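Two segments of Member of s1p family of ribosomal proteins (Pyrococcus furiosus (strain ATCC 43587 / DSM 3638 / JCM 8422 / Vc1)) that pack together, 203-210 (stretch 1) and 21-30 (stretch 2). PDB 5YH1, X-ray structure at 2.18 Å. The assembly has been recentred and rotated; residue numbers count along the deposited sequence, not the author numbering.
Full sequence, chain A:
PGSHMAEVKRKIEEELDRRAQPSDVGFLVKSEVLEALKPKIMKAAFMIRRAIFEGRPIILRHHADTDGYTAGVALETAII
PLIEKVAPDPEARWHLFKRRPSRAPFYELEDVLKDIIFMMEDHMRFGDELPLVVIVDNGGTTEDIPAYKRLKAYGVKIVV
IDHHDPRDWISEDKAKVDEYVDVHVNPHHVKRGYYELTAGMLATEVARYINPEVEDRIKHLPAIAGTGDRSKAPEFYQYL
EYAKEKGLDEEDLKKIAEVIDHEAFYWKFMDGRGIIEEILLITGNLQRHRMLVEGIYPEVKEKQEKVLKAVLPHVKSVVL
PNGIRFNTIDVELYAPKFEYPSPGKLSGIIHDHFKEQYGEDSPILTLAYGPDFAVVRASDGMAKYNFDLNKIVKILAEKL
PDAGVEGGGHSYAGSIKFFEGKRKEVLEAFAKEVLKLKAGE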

ATOM      1  N   ALA A 203      11.072  -9.414 -27.396  1.00 23.88           N
ATOM      2  CA  ALA A 203       9.692  -8.945 -27.413  1.00 23.77           C
ATOM      3  C   ALA A 203       9.415  -8.057 -28.601  1.00 23.87           C
ATOM      4  O   ALA A 203       8.305  -8.057 -29.145  1.00 24.20           O
ATOM      5  CB  ALA A 203       9.362  -8.215 -26.119  1.00 23.62           C
ATOM      6  N   THR A 204      10.406  -7.257 -28.984  1.00 24.17           N
ATOM      7  CA  THR A 204      10.265  -6.431 -30.184  1.00 24.70           C
ATOM      8  C   THR A 204      10.103  -7.318 -31.419  1.00 24.34           C
ATOM      9  O   THR A 204       9.240  -7.055 -32.253  1.00 24.14           O
ATOM     10  CB  THR A 204      11.452  -5.461 -30.356  1.00 24.73           C
ATOM     11  OG1 THR A 204      11.467  -4.525 -29.272  1.00 23.98           O
ATOM     12  CG2 THR A 204      11.347  -4.700 -31.662  1.00 24.66           C
ATOM     13  N   GLU A 205      10.883  -8.394 -31.518  1.00 25.00           N
ATOM     14  CA  GLU A 205      10.739  -9.311 -32.664  1.00 25.66           C
ATOM     15  C   GLU A 205       9.369  -9.999 -32.622  1.00 27.09           C
ATOM     16  O   GLU A 205       8.657 -10.025 -33.634  1.00 27.88           O
ATOM     17  CB  GLU A 205      11.867 -10.337 -32.729  1.00 25.24           C
ATOM     18  CG  GLU A 205      13.272  -9.743 -32.844  1.00 26.01           C
ATOM     19  CD  GLU A 205      13.584  -9.058 -34.182  1.00 26.48           C
ATOM     20  OE1 GLU A 205      12.742  -9.044 -35.103  1.00 27.07           O
ATOM     21  OE2 GLU A 205      14.702  -8.519 -34.323  1.00 25.59           O
ATOM     22  N   VAL A 206       8.956 -10.497 -31.455  1.00 26.77           N
ATOM     23  CA  VAL A 206       7.606 -11.068 -31.340  1.00 25.63           C
ATOM     24  C   VAL A 206       6.569 -10.047 -31.778  1.00 25.82           C
ATOM     25  O   VAL A 206       5.642 -10.379 -32.539  1.00 26.67           O
ATOM     26  CB  VAL A 206       7.270 -11.587 -29.928  1.00 25.74           C
ATOM     27  CG1 VAL A 206       5.804 -12.000 -29.850  1.00 25.73           C
ATOM     28  CG2 VAL A 206       8.151 -12.769 -29.562  1.00 25.31           C
ATOM     29  N   ALA A 207       6.726  -8.806 -31.323  1.00 25.87           N
ATOM     30  CA  ALA A 207       5.778  -7.748 -31.678  1.00 26.25           C
ATOM     31  C   ALA A 207       5.662  -7.545 -33.191  1.00 27.08           C
ATOM     32  O   ALA A 207       4.577  -7.279 -33.702  1.00 28.00           O
ATOM     33  CB  ALA A 207       6.155  -6.437 -31.005  1.00 26.25           C
ATOM     34  N   ARG A 208       6.780  -7.660 -33.899  1.00 28.49           N
ATOM     35  CA  ARG A 208       6.784  -7.532 -35.359  1.00 28.98           C
ATOM     36  C   ARG A 208       5.972  -8.656 -36.019  1.00 29.37           C
ATOM     37  O   ARG A 208       5.273  -8.416 -37.004  1.00 31.82           O
ATOM     38  CB  ARG A 208       8.221  -7.510 -35.904  1.00 28.96           C
ATOM     39  CG  ARG A 208       9.002  -6.252 -35.538  1.00 29.26           C
ATOM     40  CD  ARG A 208      10.461  -6.312 -35.983  1.00 29.95           C
ATOM     41  NE  ARG A 208      10.552  -6.613 -37.413  1.00 29.74           N
ATOM     42  CZ  ARG A 208      10.803  -7.816 -37.937  1.00 29.70           C
ATOM     43  NH1 ARG A 208      11.060  -8.874 -37.179  1.00 29.99           N
ATOM     44  NH2 ARG A 208      10.810  -7.955 -39.249  1.00 30.29           N
ATOM     45  N   TYR A 209       6.054  -9.869 -35.477  1.00 28.72           N
ATOM     46  CA  TYR A 209       5.217 -10.967 -35.959  1.00 29.32           C
ATOM     47  C   TYR A 209       3.740 -10.777 -35.608  1.00 30.48           C
ATOM     48  O   TYR A 209       2.863 -11.145 -36.389  1.00 29.68           O
ATOM     49  CB  TYR A 209       5.718 -12.311 -35.440  1.00 30.29           C
ATOM     50  CG  TYR A 209       6.965 -12.792 -36.145  1.00 31.90           C
ATOM     51  CD1 TYR A 209       8.210 -12.286 -35.807  1.00 32.34           C
ATOM     52  CD2 TYR A 209       6.903 -13.748 -37.155  1.00 31.70           C
ATOM     53  CE1 TYR A 209       9.362 -12.720 -36.432  1.00 32.08           C
ATOM     54  CE2 TYR A 209       8.054 -14.187 -37.790  1.00 32.48           C
ATOM     55  CZ  TYR A 209       9.282 -13.659 -37.428  1.00 32.58           C
ATOM     56  OH  TYR A 209      10.442 -14.072 -38.045  1.00 31.85           O
ATOM     57  N   ILE A 210       3.458 -10.197 -34.442  1.00 30.06           N
ATOM     58  CA  ILE A 210       2.080  -9.915 -34.064  1.00 29.42           C
ATOM     59  C   ILE A 210       1.479  -8.899 -35.019  1.00 30.66           C
ATOM     60  O   ILE A 210       0.361  -9.086 -35.490  1.00 29.98           O
ATOM     61  CB  ILE A 210       1.968  -9.397 -32.608  1.00 29.21           C
ATOM     62  CG1 ILE A 210       2.282 -10.526 -31.629  1.00 28.80           C
ATOM     63  CG2 ILE A 210       0.574  -8.850 -32.331  1.00 29.89           C
ATOM     64  CD1 ILE A 210       2.641 -10.053 -30.240  1.00 29.43           C
TER
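Stretch 2, residues 21-30: QPSDVGFLVK

An irregular segment can pack tightly on a helix when side chains from the helix satisfy its unpaired backbone groups, and the contact between residues 21-30 and helix 203-210 is a compact example. At its apolar centre lies the ring of Tyr209. Val25 sets its methyl CG2 over one face of that ring, 3.7 Å from the centroid and almost on the ring normal, a CH-pi contact. Pro22 CB lies near the plane of the ring at its edge and is 4.2 Å from Tyr209 CB, while the Phe27 ring meets the tyrosine obliquely, CE1 of Phe27 lying 3.9 Å from CE1 of Tyr209. Further along, Leu28 CG rests 3.6 Å from Arg208 CD.

Stretch 2 has no regular helix or strand, and it runs against the helix direction: Pro22 lies nearest Tyr209 (CA to CA 5.7 Å), whereas Phe27 lies nearest Glu205, one helical turn earlier (CA to CA 6.4 Å). At Gly26 the backbone adopts a positive phi of 64°, a conformation that favours glycine.

Around Gly26 the contact becomes polar. The Arg208 guanidinium donates from NH2 to Val25 O (2.8 Å) and from NH1 to Gly26 O (3.0 Å), so one side chain serves two successive carbonyls. Tyr209 OH adds a weak hydrogen bond to Gly26 O at 2.8 Å. Glu205 supplies the complementary acceptor: its OE2 receives Leu28 N at 3.1 Å, and its OE1 forms a salt bridge with Arg208 NH1 at 2.7 Å, linking the donor and acceptor side chains on the helix. Asp24 OD1 braces the loop by accepting Gly26 N at 3.1 Å. Beside Pro22, a water bridges the two backbones, accepting from Ser23 N and donating to Tyr209 O, each 2.9 Å from the water oxygen, extending the polar contact to the helix backbone.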

ATOM      1  N   GLN A  21      -2.389 -16.907 -37.935  1.00 37.98           N
ATOM      2  CA  GLN A  21      -1.063 -17.274 -38.436  1.00 39.41           C
ATOM      3  C   GLN A  21      -0.294 -16.013 -38.759  1.00 35.25           C
ATOM      4  O   GLN A  21      -0.771 -15.197 -39.530  1.00 34.53           O
ATOM      5  CB  GLN A  21      -1.158 -18.109 -39.717  1.00 41.64           C
ATOM      6  CG  GLN A  21      -1.618 -19.537 -39.510  1.00 45.74           C
ATOM      7  CD  GLN A  21      -0.654 -20.351 -38.676  1.00 48.95           C
ATOM      8  OE1 GLN A  21       0.551 -20.100 -38.671  1.00 54.80           O
ATOM      9  NE2 GLN A  21      -1.182 -21.334 -37.963  1.00 51.71           N
ATOM     10  N   PRO A  22       0.886 -15.837 -38.157  1.00 33.75           N
ATOM     11  CA  PRO A  22       1.699 -14.675 -38.517  1.00 34.99           C
ATOM     12  C   PRO A  22       2.480 -14.894 -39.821  1.00 34.91           C
ATOM     13  O   PRO A  22       2.803 -16.033 -40.160  1.00 33.77           O
ATOM     14  CB  PRO A  22       2.665 -14.561 -37.342  1.00 33.77           C
ATOM     15  CG  PRO A  22       2.851 -15.972 -36.898  1.00 33.84           C
ATOM     16  CD  PRO A  22       1.540 -16.676 -37.137  1.00 33.12           C
ATOM     17  N   SER A  23       2.775 -13.807 -40.526  1.00 35.39           N
ATOM     18  CA  SER A  23       3.695 -13.844 -41.657  1.00 37.65           C
ATOM     19  C   SER A  23       5.113 -14.056 -41.158  1.00 38.29           C
ATOM     20  O   SER A  23       5.458 -13.665 -40.041  1.00 36.36           O
ATOM     21  CB  SER A  23       3.666 -12.526 -42.420  1.00 38.18           C
ATOM     22  OG  SER A  23       2.349 -12.183 -42.769  1.00 40.27           O
ATOM     23  N   ASP A  24       5.943 -14.657 -41.998  1.00 38.76           N
ATOM     24  CA  ASP A  24       7.357 -14.769 -41.699  1.00 39.25           C
ATOM     25  C   ASP A  24       8.030 -13.462 -42.101  1.00 37.37           C
ATOM     26  O   ASP A  24       8.429 -13.301 -43.245  1.00 39.42           O
ATOM     27  CB  ASP A  24       7.975 -15.955 -42.436  1.00 40.27           C
ATOM     28  CG  ASP A  24       9.423 -16.165 -42.073  1.00 41.55           C
ATOM     29  OD1 ASP A  24      10.032 -15.258 -41.454  1.00 40.49           O
ATOM     30  OD2 ASP A  24       9.957 -17.240 -42.404  1.00 43.36           O
ATOM     31  N   VAL A  25       8.140 -12.533 -41.151  1.00 35.11           N
ATOM     32  CA  VAL A  25       8.745 -11.219 -41.400  1.00 32.25           C
ATOM     33  C   VAL A  25      10.242 -11.166 -41.079  1.00 30.60           C
ATOM     34  O   VAL A  25      10.838 -10.094 -41.067  1.00 31.15           O
ATOM     35  CB  VAL A  25       8.024 -10.107 -40.603  1.00 31.74           C
ATOM     36  CG1 VAL A  25       6.593  -9.967 -41.085  1.00 32.89           C
ATOM     37  CG2 VAL A  25       8.059 -10.384 -39.103  1.00 32.24           C
ATOM     38  N   GLY A  26      10.850 -12.311 -40.813  1.00 30.25           N
ATOM     39  CA  GLY A  26      12.264 -12.347 -40.479  1.00 31.26           C
ATOM     40  C   GLY A  26      12.559 -11.604 -39.187  1.00 32.98           C
ATOM     41  O   GLY A  26      11.712 -11.555 -38.282  1.00 32.18           O
ATOM     42  N   PHE A  27      13.769 -11.038 -39.109  1.00 32.27           N
ATOM     43  CA  PHE A  27      14.247 -10.316 -37.934  1.00 30.42           C
ATOM     44  C   PHE A  27      14.944  -9.013 -38.319  1.00 30.67           C
ATOM     45  O   PHE A  27      15.301  -8.814 -39.476  1.00 29.49           O
ATOM     46  CB  PHE A  27      15.205 -11.193 -37.149  1.00 29.91           C
ATOM     47  CG  PHE A  27      14.594 -12.475 -36.684  1.00 30.06           C
ATOM     48  CD1 PHE A  27      13.563 -12.465 -35.759  1.00 29.52           C
ATOM     49  CD2 PHE A  27      15.046 -13.692 -37.172  1.00 30.03           C
ATOM     50  CE1 PHE A  27      12.994 -13.649 -35.315  1.00 29.60           C
ATOM     51  CE2 PHE A  27      14.482 -14.874 -36.743  1.00 31.05           C
ATOM     52  CZ  PHE A  27      13.452 -14.857 -35.810  1.00 30.78           C
ATOM     53  N   LEU A  28      15.137  -8.130 -37.340  1.00 30.74           N
ATOM     54  CA  LEU A  28      15.756  -6.821 -37.576  1.00 30.29           C
ATOM     55  C   LEU A  28      17.274  -6.894 -37.692  1.00 29.50           C
ATOM     56  O   LEU A  28      17.902  -5.957 -38.174  1.00 28.65           O
ATOM     57  CB  LEU A  28      15.395  -5.854 -36.450  1.00 30.47           C
ATOM     58  CG  LEU A  28      13.938  -5.416 -36.399  1.00 31.46           C
ATOM     59  CD1 LEU A  28      13.645  -4.733 -35.066  1.00 31.98           C
ATOM     60  CD2 LEU A  28      13.620  -4.489 -37.560  1.00 31.85           C
ATOM     61  N   VAL A  29      17.840  -8.007 -37.238  1.00 29.53           N
ATOM     62  CA  VAL A  29      19.278  -8.214 -37.170  1.00 30.01           C
ATOM     63  C   VAL A  29      19.582  -9.650 -37.589  1.00 32.26           C
ATOM     64  O   VAL A  29      18.669 -10.480 -37.628  1.00 31.62           O
ATOM     65  CB  VAL A  29      19.792  -8.024 -35.729  1.00 30.07           C
ATOM     66  CG1 VAL A  29      19.467  -6.625 -35.223  1.00 30.66           C
ATOM     67  CG2 VAL A  29      19.196  -9.072 -34.796  1.00 30.12           C
ATOM     68  N   LYS A  30      20.857  -9.943 -37.866  1.00 33.90           N
ATOM     69  CA  LYS A  30      21.312 -11.315 -38.115  1.00 35.38           C
ATOM     70  C   LYS A  30      21.611 -11.994 -36.793  1.00 33.25           C
ATOM     71  O   LYS A  30      22.297 -11.425 -35.943  1.00 31.69           O
ATOM     72  CB  LYS A  30      22.587 -11.358 -38.980  1.00 40.96           C
ATOM     73  CG  LYS A  30      22.595 -10.423 -40.186  1.00 47.30           C
ATOM     74  CD  LYS A  30      23.186 -11.096 -41.427  1.00 54.56           C
ATOM     75  CE  LYS A  30      23.807 -10.095 -42.400  1.00 56.25           C
ATOM     76  NZ  LYS A  30      25.243  -9.838 -42.090  1.00 59.20           N
TER
HETATM   77  O   HOH W   1       2.022 -11.360 -39.127  1.00 32.19           O